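Local structure of histone-lysine N-methyltransferase, H3 lysine-9 specific SUVH4 (Arabidopsis thaliana, 4QEO) at residues T290-R295 against F332-H337; C304-L309 against P336-G341; R347-R352 against L481-L486. The protein transfers methyl groups from S-adenosyl-L-methionine to a lysine of histone H3, marking chromatin for transcriptional repression and maintaining non-CG DNA methylation. One frame throughout, in Å; residues are numbered along the deposited sequence.

Contact 1: T290-R295 against F332-H337; sequences TGCNCR and FECGPH. With ZN (zinc ion), chain F; ZN (zinc ion), chain H; ZN (zinc ion), chain G.
The imidazole of His337 is the one flat side-chain group that comes near the other segment, and it is met only at its root: Thr290 O lies 3.3 Å from His337 CB, oblique to the ring, while the end of the side chain leads away from 290-295, and the side chain touches Ser288. Next along the chain, Gly291 runs close to the 332-337 loop. Its backbone angles call for glycine, and a CB there would probably press on His337 C. Just beyond, Cys292 pairs its backbone with Gly339.

Deeper in, the segments are joined through metal. Cys292 SG is held between the backbone N and the carbonyl carbon (chi1 67°), a rotation that presents the sulfur to two zinc ions at once. Cys292 SG lies 2.3 Å from the zinc ion of chain F, and the same sulfur also binds the zinc ion of chain H, the two bonds opening at 111°. Cys334 SG bridges in the same way, 2.5 Å from the zinc of chain F and 2.2 Å from that of chain G. At the shared zinc the two sulfurs subtend 109°, close to tetrahedral, which sets Cys292 SG and Cys334 SG 3.9 Å apart. Cys294 SG adds a terminal bond of 2.4 Å to the zinc of chain H. Cys306 and Cys338 complete the shared site, and Cys298 is the third bridging cysteine. Three zinc ions in a triangle, joined by three such bridging cysteines, two of them in this contact, make the cluster characteristic of the pre-SET domain.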
ATOM      1  N   THR A 290      -4.772 -23.503 -24.285  1.00 52.05           N
ATOM      2  CA  THR A 290      -6.085 -23.779 -24.861  1.00 51.16           C
ATOM      3  C   THR A 290      -7.111 -22.750 -24.405  1.00 51.47           C
ATOM      4  O   THR A 290      -7.918 -22.266 -25.196  1.00 53.48           O
ATOM      5  CB  THR A 290      -6.579 -25.185 -24.488  1.00 52.07           C
ATOM      6  OG1 THR A 290      -5.737 -26.161 -25.114  1.00 59.84           O
ATOM      7  CG2 THR A 290      -8.016 -25.385 -24.960  1.00 54.35           C
ATOM      8  N   GLY A 291      -7.083 -22.427 -23.121  1.00 50.79           N
ATOM      9  CA  GLY A 291      -7.981 -21.423 -22.586  1.00 54.13           C
ATOM     10  C   GLY A 291      -9.333 -21.969 -22.181  1.00 56.12           C
ATOM     11  O   GLY A 291      -9.609 -23.157 -22.344  1.00 56.10           O
ATOM     12  N   CYS A 292     -10.177 -21.083 -21.657  1.00 51.04           N
ATOM     13  CA  CYS A 292     -11.488 -21.453 -21.131  1.00 52.27           C
ATOM     14  C   CYS A 292     -12.605 -21.102 -22.111  1.00 40.98           C
ATOM     15  O   CYS A 292     -12.385 -20.360 -23.071  1.00 42.42           O
ATOM     16  CB  CYS A 292     -11.722 -20.743 -19.792  1.00 39.89           C
ATOM     17  SG  CYS A 292     -11.883 -18.918 -19.893  1.00 41.37           S
ATOM     18  N   ASN A 293     -13.809 -21.601 -21.855  1.00 45.99           N
ATOM     19  CA  ASN A 293     -14.915 -21.396 -22.791  1.00 56.23           C
ATOM     20  C   ASN A 293     -15.997 -20.451 -22.278  1.00 52.27           C
ATOM     21  O   ASN A 293     -17.097 -20.412 -22.825  1.00 49.86           O
ATOM     22  CB  ASN A 293     -15.545 -22.733 -23.205  1.00 69.44           C
ATOM     23  CG  ASN A 293     -16.253 -23.423 -22.059  1.00 81.53           C
ATOM     24  OD1 ASN A 293     -17.335 -23.009 -21.639  1.00 86.32           O
ATOM     25  ND2 ASN A 293     -15.647 -24.487 -21.547  1.00 86.82           N
ATOM     26  N   CYS A 294     -15.683 -19.688 -21.235  1.00 50.18           N
ATOM     27  CA  CYS A 294     -16.655 -18.776 -20.643  1.00 52.45           C
ATOM     28  C   CYS A 294     -17.027 -17.660 -21.616  1.00 55.29           C
ATOM     29  O   CYS A 294     -16.243 -17.300 -22.484  1.00 54.47           O
ATOM     30  CB  CYS A 294     -16.097 -18.185 -19.342  1.00 48.06           C
ATOM     31  SG  CYS A 294     -15.443 -19.428 -18.188  1.00 46.60           S
ATOM     32  N   ARG A 295     -18.227 -17.117 -21.474  1.00 58.41           N
ATOM     33  CA  ARG A 295     -18.637 -15.973 -22.280  1.00 60.86           C
ATOM     34  C   ARG A 295     -18.632 -14.692 -21.446  1.00 57.68           C
ATOM     35  O   ARG A 295     -19.098 -14.684 -20.308  1.00 58.48           O
ATOM     36  CB  ARG A 295     -20.038 -16.205 -22.843  1.00 69.75           C
ATOM     37  CG  ARG A 295     -20.130 -17.305 -23.887  1.00 78.56           C
ATOM     38  CD  ARG A 295     -21.571 -17.781 -24.032  1.00 91.22           C
ATOM     39  NE  ARG A 295     -22.516 -16.671 -23.942  1.00 97.78           N
ATOM     40  CZ  ARG A 295     -23.395 -16.352 -24.886  1.00102.41           C
ATOM     41  NH1 ARG A 295     -23.464 -17.066 -26.001  1.00103.20           N
ATOM     42  NH2 ARG A 295     -24.214 -15.322 -24.711  1.00104.21           N
ATOM     43  N   PHE A 332      -2.390 -17.927 -13.337  1.00 38.60           N
ATOM     44  CA  PHE A 332      -2.844 -18.355 -14.654  1.00 39.86           C
ATOM     45  C   PHE A 332      -3.988 -17.477 -15.133  1.00 37.34           C
ATOM     46  O   PHE A 332      -5.131 -17.633 -14.703  1.00 37.78           O
ATOM     47  CB  PHE A 332      -3.301 -19.810 -14.628  1.00 38.55           C
ATOM     48  CG  PHE A 332      -2.184 -20.805 -14.460  1.00 43.63           C
ATOM     49  CD1 PHE A 332      -1.465 -21.256 -15.556  1.00 48.78           C
ATOM     50  CD2 PHE A 332      -1.870 -21.309 -13.211  1.00 47.56           C
ATOM     51  CE1 PHE A 332      -0.444 -22.188 -15.407  1.00 49.79           C
ATOM     52  CE2 PHE A 332      -0.853 -22.241 -13.054  1.00 51.01           C
ATOM     53  CZ  PHE A 332      -0.142 -22.682 -14.156  1.00 51.13           C
ATOM     54  N   GLU A 333      -3.665 -16.549 -16.020  1.00 35.45           N
ATOM     55  CA  GLU A 333      -4.653 -15.636 -16.549  1.00 32.14           C
ATOM     56  C   GLU A 333      -5.296 -16.182 -17.811  1.00 38.83           C
ATOM     57  O   GLU A 333      -4.721 -17.021 -18.518  1.00 37.57           O
ATOM     58  CB  GLU A 333      -4.022 -14.276 -16.848  1.00 28.58           C
ATOM     59  CG  GLU A 333      -3.868 -13.384 -15.620  1.00 28.08           C
ATOM     60  CD  GLU A 333      -3.363 -11.984 -15.948  1.00 34.82           C
ATOM     61  OE1 GLU A 333      -3.107 -11.683 -17.134  1.00 32.86           O
ATOM     62  OE2 GLU A 333      -3.220 -11.177 -15.011  1.00 34.64           O
ATOM     63  N   CYS A 334      -6.495 -15.686 -18.083  1.00 40.99           N
ATOM     64  CA  CYS A 334      -7.146 -15.920 -19.357  1.00 37.13           C
ATOM     65  C   CYS A 334      -6.276 -15.352 -20.482  1.00 35.42           C
ATOM     66  O   CYS A 334      -5.545 -14.368 -20.298  1.00 36.78           O
ATOM     67  CB  CYS A 334      -8.549 -15.308 -19.362  1.00 32.29           C
ATOM     68  SG  CYS A 334      -9.751 -16.144 -18.251  1.00 35.13           S
ATOM     69  N   GLY A 335      -6.339 -15.996 -21.642  1.00 34.25           N
ATOM     70  CA  GLY A 335      -5.458 -15.658 -22.743  1.00 36.14           C
ATOM     71  C   GLY A 335      -6.167 -15.490 -24.077  1.00 33.23           C
ATOM     72  O   GLY A 335      -7.381 -15.338 -24.125  1.00 32.51           O
ATOM     73  N   PRO A 336      -5.397 -15.513 -25.169  1.00 38.61           N
ATOM     74  CA  PRO A 336      -5.849 -15.251 -26.543  1.00 38.27           C
ATOM     75  C   PRO A 336      -6.989 -16.163 -27.026  1.00 41.60           C
ATOM     76  O   PRO A 336      -7.827 -15.723 -27.822  1.00 35.10           O
ATOM     77  CB  PRO A 336      -4.580 -15.498 -27.372  1.00 44.85           C
ATOM     78  CG  PRO A 336      -3.462 -15.154 -26.426  1.00 45.21           C
ATOM     79  CD  PRO A 336      -3.932 -15.687 -25.094  1.00 41.29           C
ATOM     80  N   HIS A 337      -7.016 -17.407 -26.559  1.00 38.35           N
ATOM     81  CA  HIS A 337      -8.067 -18.337 -26.957  1.00 39.50           C
ATOM     82  C   HIS A 337      -9.251 -18.452 -25.994  1.00 37.35           C
ATOM     83  O   HIS A 337     -10.185 -19.215 -26.260  1.00 36.31           O
ATOM     84  CB  HIS A 337      -7.485 -19.729 -27.260  1.00 35.20           C
ATOM     85  CG  HIS A 337      -6.641 -19.763 -28.491  1.00 36.09           C
ATOM     86  ND1 HIS A 337      -5.273 -19.924 -28.452  1.00 38.72           N
ATOM     87  CD2 HIS A 337      -6.964 -19.605 -29.796  1.00 35.34           C
ATOM     88  CE1 HIS A 337      -4.793 -19.890 -29.682  1.00 37.36           C
ATOM     89  NE2 HIS A 337      -5.799 -19.699 -30.516  1.00 41.57           N
TER
HETATM   90 ZN    ZN F 802      -9.732 -18.267 -19.534  1.00 38.82          ZN
HETATM   91 ZN    ZN H 804     -13.161 -18.721 -17.932  1.00 42.36          ZN
HETATM   92 ZN    ZN G 803     -11.642 -15.007 -18.530  1.00 36.22          ZN

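Contact 2: C304-L309 against P336-G341. With ZN (zinc ion), chain F; ZN (zinc ion), chain H; ZN (zinc ion), chain G.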
ATOM      1  N   CYS A 304     -14.992 -22.561 -15.534  1.00 64.81           N
ATOM      2  CA  CYS A 304     -13.751 -21.990 -16.052  1.00 56.78           C
ATOM      3  C   CYS A 304     -12.486 -22.813 -15.811  1.00 53.28           C
ATOM      4  O   CYS A 304     -12.052 -22.981 -14.671  1.00 54.17           O
ATOM      5  CB  CYS A 304     -13.529 -20.590 -15.482  1.00 46.64           C
ATOM      6  SG  CYS A 304     -12.069 -19.807 -16.222  1.00 49.85           S
ATOM      7  N   ALA A 305     -11.877 -23.274 -16.899  1.00 47.27           N
ATOM      8  CA  ALA A 305     -10.630 -24.039 -16.857  1.00 49.03           C
ATOM      9  C   ALA A 305      -9.443 -23.231 -16.320  1.00 50.94           C
ATOM     10  O   ALA A 305      -8.488 -23.788 -15.767  1.00 51.70           O
ATOM     11  CB  ALA A 305     -10.299 -24.562 -18.243  1.00 50.90           C
ATOM     12  N   CYS A 306      -9.480 -21.919 -16.505  1.00 43.79           N
ATOM     13  CA  CYS A 306      -8.346 -21.106 -16.080  1.00 44.10           C
ATOM     14  C   CYS A 306      -8.313 -21.066 -14.537  1.00 44.02           C
ATOM     15  O   CYS A 306      -7.250 -21.195 -13.905  1.00 49.23           O
ATOM     16  CB  CYS A 306      -8.386 -19.718 -16.752  1.00 36.72           C
ATOM     17  SG  CYS A 306      -8.519 -19.770 -18.623  1.00 36.37           S
ATOM     18  N   ALA A 307      -9.494 -20.964 -13.935  1.00 46.44           N
ATOM     19  CA  ALA A 307      -9.625 -21.076 -12.485  1.00 48.58           C
ATOM     20  C   ALA A 307      -9.057 -22.408 -12.010  1.00 53.83           C
ATOM     21  O   ALA A 307      -8.294 -22.457 -11.041  1.00 50.14           O
ATOM     22  CB  ALA A 307     -11.080 -20.956 -12.074  1.00 46.57           C
ATOM     23  N   LYS A 308      -9.430 -23.483 -12.707  1.00 57.62           N
ATOM     24  CA  LYS A 308      -8.943 -24.817 -12.387  1.00 62.40           C
ATOM     25  C   LYS A 308      -7.419 -24.853 -12.414  1.00 61.25           C
ATOM     26  O   LYS A 308      -6.785 -25.466 -11.551  1.00 62.07           O
ATOM     27  CB  LYS A 308      -9.512 -25.848 -13.359  1.00 73.14           C
ATOM     28  CG  LYS A 308     -11.013 -26.038 -13.253  1.00 81.06           C
ATOM     29  CD  LYS A 308     -11.481 -27.168 -14.160  1.00 85.92           C
ATOM     30  CE  LYS A 308     -12.965 -27.434 -13.989  1.00 88.59           C
ATOM     31  NZ  LYS A 308     -13.311 -27.677 -12.559  1.00 90.39           N
ATOM     32  N   LEU A 309      -6.835 -24.186 -13.405  1.00 58.96           N
ATOM     33  CA  LEU A 309      -5.388 -24.046 -13.473  1.00 56.90           C
ATOM     34  C   LEU A 309      -4.855 -23.368 -12.215  1.00 55.45           C
ATOM     35  O   LEU A 309      -3.761 -23.687 -11.749  1.00 57.68           O
ATOM     36  CB  LEU A 309      -4.969 -23.241 -14.705  1.00 57.48           C
ATOM     37  CG  LEU A 309      -4.853 -23.952 -16.053  1.00 60.13           C
ATOM     38  CD1 LEU A 309      -4.499 -22.948 -17.139  1.00 57.33           C
ATOM     39  CD2 LEU A 309      -3.823 -25.080 -16.000  1.00 63.54           C
ATOM     40  N   PRO A 336      -5.397 -15.513 -25.169  1.00 38.61           N
ATOM     41  CA  PRO A 336      -5.849 -15.251 -26.543  1.00 38.27           C
ATOM     42  C   PRO A 336      -6.989 -16.163 -27.026  1.00 41.60           C
ATOM     43  O   PRO A 336      -7.827 -15.723 -27.822  1.00 35.10           O
ATOM     44  CB  PRO A 336      -4.580 -15.498 -27.372  1.00 44.85           C
ATOM     45  CG  PRO A 336      -3.462 -15.154 -26.426  1.00 45.21           C
ATOM     46  CD  PRO A 336      -3.932 -15.687 -25.094  1.00 41.29           C
ATOM     47  N   HIS A 337      -7.016 -17.407 -26.559  1.00 38.35           N
ATOM     48  CA  HIS A 337      -8.067 -18.337 -26.957  1.00 39.50           C
ATOM     49  C   HIS A 337      -9.251 -18.452 -25.994  1.00 37.35           C
ATOM     50  O   HIS A 337     -10.185 -19.215 -26.260  1.00 36.31           O
ATOM     51  CB  HIS A 337      -7.485 -19.729 -27.260  1.00 35.20           C
ATOM     52  CG  HIS A 337      -6.641 -19.763 -28.491  1.00 36.09           C
ATOM     53  ND1 HIS A 337      -5.273 -19.924 -28.452  1.00 38.72           N
ATOM     54  CD2 HIS A 337      -6.964 -19.605 -29.796  1.00 35.34           C
ATOM     55  CE1 HIS A 337      -4.793 -19.890 -29.682  1.00 37.36           C
ATOM     56  NE2 HIS A 337      -5.799 -19.699 -30.516  1.00 41.57           N
ATOM     57  N   CYS A 338      -9.220 -17.730 -24.871  1.00 35.14           N
ATOM     58  CA  CYS A 338     -10.354 -17.770 -23.951  1.00 35.38           C
ATOM     59  C   CYS A 338     -11.562 -17.056 -24.544  1.00 41.03           C
ATOM     60  O   CYS A 338     -11.419 -16.078 -25.278  1.00 43.81           O
ATOM     61  CB  CYS A 338     -10.005 -17.163 -22.582  1.00 33.71           C
ATOM     62  SG  CYS A 338      -8.744 -18.101 -21.695  1.00 36.00           S
ATOM     63  N   GLY A 339     -12.753 -17.544 -24.205  1.00 42.15           N
ATOM     64  CA  GLY A 339     -13.980 -17.012 -24.766  1.00 42.69           C
ATOM     65  C   GLY A 339     -14.378 -15.678 -24.168  1.00 45.68           C
ATOM     66  O   GLY A 339     -15.251 -14.997 -24.697  1.00 47.91           O
ATOM     67  N   CYS A 340     -13.732 -15.313 -23.062  1.00 40.22           N
ATOM     68  CA  CYS A 340     -14.053 -14.102 -22.323  1.00 42.73           C
ATOM     69  C   CYS A 340     -13.467 -12.871 -22.994  1.00 44.67           C
ATOM     70  O   CYS A 340     -12.435 -12.946 -23.671  1.00 38.99           O
ATOM     71  CB  CYS A 340     -13.501 -14.203 -20.902  1.00 41.00           C
ATOM     72  SG  CYS A 340     -11.706 -14.458 -20.861  1.00 38.12           S
ATOM     73  N   GLY A 341     -14.133 -11.740 -22.797  1.00 42.22           N
ATOM     74  CA  GLY A 341     -13.660 -10.463 -23.301  1.00 43.45           C
ATOM     75  C   GLY A 341     -12.640  -9.825 -22.378  1.00 45.39           C
ATOM     76  O   GLY A 341     -12.335 -10.365 -21.315  1.00 49.30           O
TER
HETATM   77 ZN    ZN F 802      -9.732 -18.267 -19.534  1.00 38.82          ZN
HETATM   78 ZN    ZN H 804     -13.161 -18.721 -17.932  1.00 42.36          ZN
HETATM   79 ZN    ZN G 803     -11.642 -15.007 -18.530  1.00 36.22          ZN
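Cys306 and Cys338 meet at one corner of the triangular zinc cluster of the pre-SET domain, where they serve as terminal ligands of the zinc ion of chain F. Cys306 SG binds that zinc at 2.1 Å and Cys338 SG at 2.4 Å. Both CB atoms point toward the opposite segment, and in both residues SG stands anti to the carbonyl carbon, beside the backbone N, which turns the two sulfurs onto the same ion from separate segments of the chain. Cys306 SG and Cys338 SG come to lie 3.5 Å apart. The main chains stay well separated: Cys306 CA and Cys338 CA, the nearest such pair, are 8.8 Å from each other, and it is the shared ion that joins them, the two sulfurs making the one direct contact between the segments.

Each segment also reaches a second corner. Cys304 SG ligates the zinc of chain H at 2.3 Å while Cys304 caps the short helix 305-309, its sulfur taking a weak but fairly straight hydrogen bond from Ala307 N. The start of the helix is thereby tied directly to a metal ligand. On the other segment Cys340 SG binds the zinc of chain G at 2.4 Å, and Cys340 O accepts a hydrogen bond from Arg347. Here Cys304 with Cys306 and Cys338 with Cys340 each supply two terminal ligands to different corners; with bridging thiolates between the metals this is the three-zinc, nine-cysteine cluster of the pre-SET domain.

Contact 3: R347-R352 against L481-L486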
ATOM      1  N   ARG A 347      -8.120 -11.435 -16.344  1.00 29.23           N
ATOM      2  CA  ARG A 347      -7.135 -10.776 -17.183  1.00 28.06           C
ATOM      3  C   ARG A 347      -6.578  -9.524 -16.484  1.00 32.92           C
ATOM      4  O   ARG A 347      -6.091  -8.618 -17.153  1.00 31.83           O
ATOM      5  CB  ARG A 347      -7.764 -10.372 -18.524  1.00 32.01           C
ATOM      6  CG  ARG A 347      -8.344 -11.538 -19.338  1.00 30.58           C
ATOM      7  CD  ARG A 347      -8.994 -11.019 -20.609  1.00 29.70           C
ATOM      8  NE  ARG A 347      -9.516 -12.064 -21.494  1.00 34.10           N
ATOM      9  CZ  ARG A 347      -8.801 -12.668 -22.442  1.00 33.13           C
ATOM     10  NH1 ARG A 347      -7.522 -12.370 -22.605  1.00 28.14           N
ATOM     11  NH2 ARG A 347      -9.362 -13.582 -23.227  1.00 31.91           N
ATOM     12  N   THR A 348      -6.653  -9.470 -15.153  1.00 29.94           N
ATOM     13  CA  THR A 348      -6.223  -8.259 -14.422  1.00 31.87           C
ATOM     14  C   THR A 348      -4.924  -7.563 -14.887  1.00 32.21           C
ATOM     15  O   THR A 348      -4.941  -6.358 -15.142  1.00 30.73           O
ATOM     16  CB  THR A 348      -6.213  -8.490 -12.902  1.00 34.70           C
ATOM     17  OG1 THR A 348      -7.562  -8.661 -12.460  1.00 38.49           O
ATOM     18  CG2 THR A 348      -5.581  -7.293 -12.151  1.00 31.58           C
ATOM     19  N   SER A 349      -3.822  -8.301 -15.050  1.00 30.75           N
ATOM     20  CA  SER A 349      -2.553  -7.651 -15.402  1.00 31.16           C
ATOM     21  C   SER A 349      -2.438  -7.232 -16.869  1.00 33.23           C
ATOM     22  O   SER A 349      -1.453  -6.607 -17.265  1.00 30.58           O
ATOM     23  CB  SER A 349      -1.353  -8.517 -15.015  1.00 29.78           C
ATOM     24  OG  SER A 349      -1.178  -9.574 -15.930  1.00 30.16           O
ATOM     25  N   GLN A 350      -3.444  -7.565 -17.670  1.00 34.69           N
ATOM     26  CA  GLN A 350      -3.408  -7.250 -19.096  1.00 35.71           C
ATOM     27  C   GLN A 350      -4.028  -5.888 -19.364  1.00 37.77           C
ATOM     28  O   GLN A 350      -3.961  -5.357 -20.470  1.00 38.80           O
ATOM     29  CB  GLN A 350      -4.162  -8.311 -19.902  1.00 29.46           C
ATOM     30  CG  GLN A 350      -3.508  -9.686 -19.885  1.00 33.27           C
ATOM     31  CD  GLN A 350      -4.469 -10.806 -20.301  1.00 34.21           C
ATOM     32  OE1 GLN A 350      -5.317 -10.637 -21.191  1.00 34.61           O
ATOM     33  NE2 GLN A 350      -4.332 -11.954 -19.658  1.00 32.47           N
ATOM     34  N   LYS A 351      -4.655  -5.328 -18.345  1.00 31.56           N
ATOM     35  CA  LYS A 351      -5.410  -4.111 -18.553  1.00 37.69           C
ATOM     36  C   LYS A 351      -4.507  -2.878 -18.609  1.00 37.52           C
ATOM     37  O   LYS A 351      -3.305  -2.945 -18.313  1.00 35.21           O
ATOM     38  CB  LYS A 351      -6.524  -4.005 -17.510  1.00 40.90           C
ATOM     39  CG  LYS A 351      -7.522  -5.152 -17.679  1.00 45.01           C
ATOM     40  CD  LYS A 351      -8.652  -5.133 -16.668  1.00 47.15           C
ATOM     41  CE  LYS A 351      -9.619  -6.294 -16.932  1.00 46.88           C
ATOM     42  NZ  LYS A 351     -10.803  -6.248 -16.028  1.00 46.48           N
ATOM     43  N   ARG A 352      -5.091  -1.762 -19.018  1.00 38.92           N
ATOM     44  CA  ARG A 352      -4.329  -0.553 -19.269  1.00 45.58           C
ATOM     45  C   ARG A 352      -3.810   0.023 -17.960  1.00 39.64           C
ATOM     46  O   ARG A 352      -4.352  -0.256 -16.888  1.00 34.33           O
ATOM     47  CB  ARG A 352      -5.211   0.467 -19.966  1.00 50.59           C
ATOM     48  CG  ARG A 352      -6.391   0.844 -19.134  1.00 57.67           C
ATOM     49  CD  ARG A 352      -7.382   1.636 -19.938  1.00 70.13           C
ATOM     50  NE  ARG A 352      -8.470   2.116 -19.096  1.00 77.19           N
ATOM     51  CZ  ARG A 352      -9.523   2.775 -19.561  1.00 83.80           C
ATOM     52  NH1 ARG A 352      -9.612   3.024 -20.860  1.00 85.45           N
ATOM     53  NH2 ARG A 352     -10.475   3.185 -18.733  1.00 85.51           N
ATOM     54  N   LEU A 481       9.230 -18.893 -19.785  1.00 53.45           N
ATOM     55  CA  LEU A 481       8.912 -17.676 -20.520  1.00 49.08           C
ATOM     56  C   LEU A 481       7.710 -16.961 -19.923  1.00 44.37           C
ATOM     57  O   LEU A 481       6.953 -16.310 -20.649  1.00 45.43           O
ATOM     58  CB  LEU A 481       8.595 -18.014 -21.983  1.00 46.17           C
ATOM     59  CG  LEU A 481       9.733 -18.119 -22.988  1.00 48.15           C
ATOM     60  CD1 LEU A 481      10.871 -17.192 -22.609  1.00 45.57           C
ATOM     61  CD2 LEU A 481      10.192 -19.551 -23.127  1.00 55.61           C
ATOM     62  N   ALA A 482       7.516 -17.093 -18.616  1.00 48.68           N
ATOM     63  CA  ALA A 482       6.393 -16.430 -17.953  1.00 45.93           C
ATOM     64  C   ALA A 482       6.452 -14.921 -18.116  1.00 39.42           C
ATOM     65  O   ALA A 482       7.524 -14.340 -18.301  1.00 41.46           O
ATOM     66  CB  ALA A 482       6.343 -16.791 -16.484  1.00 46.89           C
ATOM     67  N   ARG A 483       5.283 -14.296 -18.086  1.00 38.77           N
ATOM     68  CA  ARG A 483       5.191 -12.851 -17.975  1.00 34.35           C
ATOM     69  C   ARG A 483       5.608 -12.430 -16.567  1.00 38.55           C
ATOM     70  O   ARG A 483       5.276 -13.092 -15.584  1.00 37.71           O
ATOM     71  CB  ARG A 483       3.773 -12.383 -18.316  1.00 34.64           C
ATOM     72  CG  ARG A 483       3.430 -12.587 -19.802  1.00 36.75           C
ATOM     73  CD  ARG A 483       1.982 -12.293 -20.118  1.00 34.08           C
ATOM     74  NE  ARG A 483       1.586 -11.003 -19.586  1.00 31.24           N
ATOM     75  CZ  ARG A 483       0.496 -10.786 -18.850  1.00 35.91           C
ATOM     76  NH1 ARG A 483      -0.350 -11.776 -18.556  1.00 31.81           N
ATOM     77  NH2 ARG A 483       0.251  -9.566 -18.414  1.00 34.04           N
ATOM     78  N   VAL A 484       6.367 -11.344 -16.478  1.00 35.34           N
ATOM     79  CA  VAL A 484       6.847 -10.850 -15.200  1.00 40.82           C
ATOM     80  C   VAL A 484       6.091  -9.583 -14.861  1.00 33.77           C
ATOM     81  O   VAL A 484       6.237  -8.578 -15.556  1.00 39.22           O
ATOM     82  CB  VAL A 484       8.350 -10.531 -15.274  1.00 43.15           C
ATOM     83  CG1 VAL A 484       8.834  -9.892 -13.969  1.00 44.01           C
ATOM     84  CG2 VAL A 484       9.135 -11.793 -15.600  1.00 40.05           C
ATOM     85  N   VAL A 485       5.271  -9.628 -13.810  1.00 34.36           N
ATOM     86  CA  VAL A 485       4.385  -8.503 -13.501  1.00 31.57           C
ATOM     87  C   VAL A 485       4.601  -7.932 -12.083  1.00 35.43           C
ATOM     88  O   VAL A 485       4.622  -8.656 -11.096  1.00 37.05           O
ATOM     89  CB  VAL A 485       2.895  -8.891 -13.693  1.00 31.02           C
ATOM     90  CG1 VAL A 485       1.993  -7.700 -13.428  1.00 31.33           C
ATOM     91  CG2 VAL A 485       2.650  -9.419 -15.112  1.00 29.87           C
ATOM     92  N   LEU A 486       4.763  -6.623 -12.003  1.00 33.97           N
ATOM     93  CA  LEU A 486       4.918  -5.920 -10.742  1.00 36.75           C
ATOM     94  C   LEU A 486       3.557  -5.522 -10.191  1.00 36.59           C
ATOM     95  O   LEU A 486       2.772  -4.805 -10.863  1.00 35.82           O
ATOM     96  CB  LEU A 486       5.805  -4.686 -10.926  1.00 31.98           C
ATOM     97  CG  LEU A 486       7.251  -5.021 -11.305  1.00 34.81           C
ATOM     98  CD1 LEU A 486       8.019  -3.770 -11.719  1.00 40.54           C
ATOM     99  CD2 LEU A 486       7.956  -5.708 -10.153  1.00 39.86           C
TER
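Two torsions bring Ser349 and Arg483 together: Ser349 holds OG between its backbone N and carbonyl carbon (chi1 77°), and the chain of Arg483 bends at chi3 (50°), swinging the guanidinium over to the serine. The contact sets the 3-10 turn 348-350, which follows the zinc cluster of the pre-SET region, against strand 483-488, an inner strand of a SET-domain sheet between strands 467-473 and 380-383.

Arg483 NH2 donates to Ser349 OG at 2.9 Å. The bond is bent, and the oxygen sits at the guanidinium edge but tilted 28° from its plane. That hydroxyl has a second partner in Glu333, whose OE2 is 2.8 Å from Ser349 OG. The carboxylate also forms a salt bridge with Arg483 NH1, while Arg483 NE pairs with Glu383, so the arginine is gripped from several directions and its positive charge is probably well balanced by the two acids. A methionine in its place would probably leave Glu333 and Glu383 without their cationic mate and Ser349 OG without this donor.

Gln350 crosses the arginine at about a right angle, its amide plane nearly perpendicular to the guanidinium, and brings its CG to 4.0 Å from Arg483 NH1. The amide is fixed at both of its polar atoms. Gln350 NE2 donates to Glu333 and to Cys334 O, whereas Gln350 OE1 receives Arg347 NH1 at 3.1 Å, on a lone pair in the carbonyl plane. Arg347 in turn reaches Gly335 O and Cys340 O through NH2, carrying the network back to the cluster loops. Beside these polar contacts there is one small apolar touch: Val485 CG1, anti to its own backbone N, rests 3.8 Å from Ser349 CB.

Contacts 1 and 2 are two slices through one metal site: they share Pro336 and His337, touch the same three zinc ions, and have centres about 3 Å apart. Their metal-binding cysteines are mostly buried, while much of the surrounding loop is exposed, and the segments are joined by metal bonds with no hydrogen bond between them. Contact 3, about 14 to 15 Å from the other two between centres, lies nearer the middle of the chain and uses other means, with charge pairs, hydrogen bonds and a little apolar packing against a regular SET strand. Glu333, Cys334 and Cys340 couple the two regimes through Ser349, Gln350 and Arg347, linking the metal-built pre-SET module to the sheet-built SET domain.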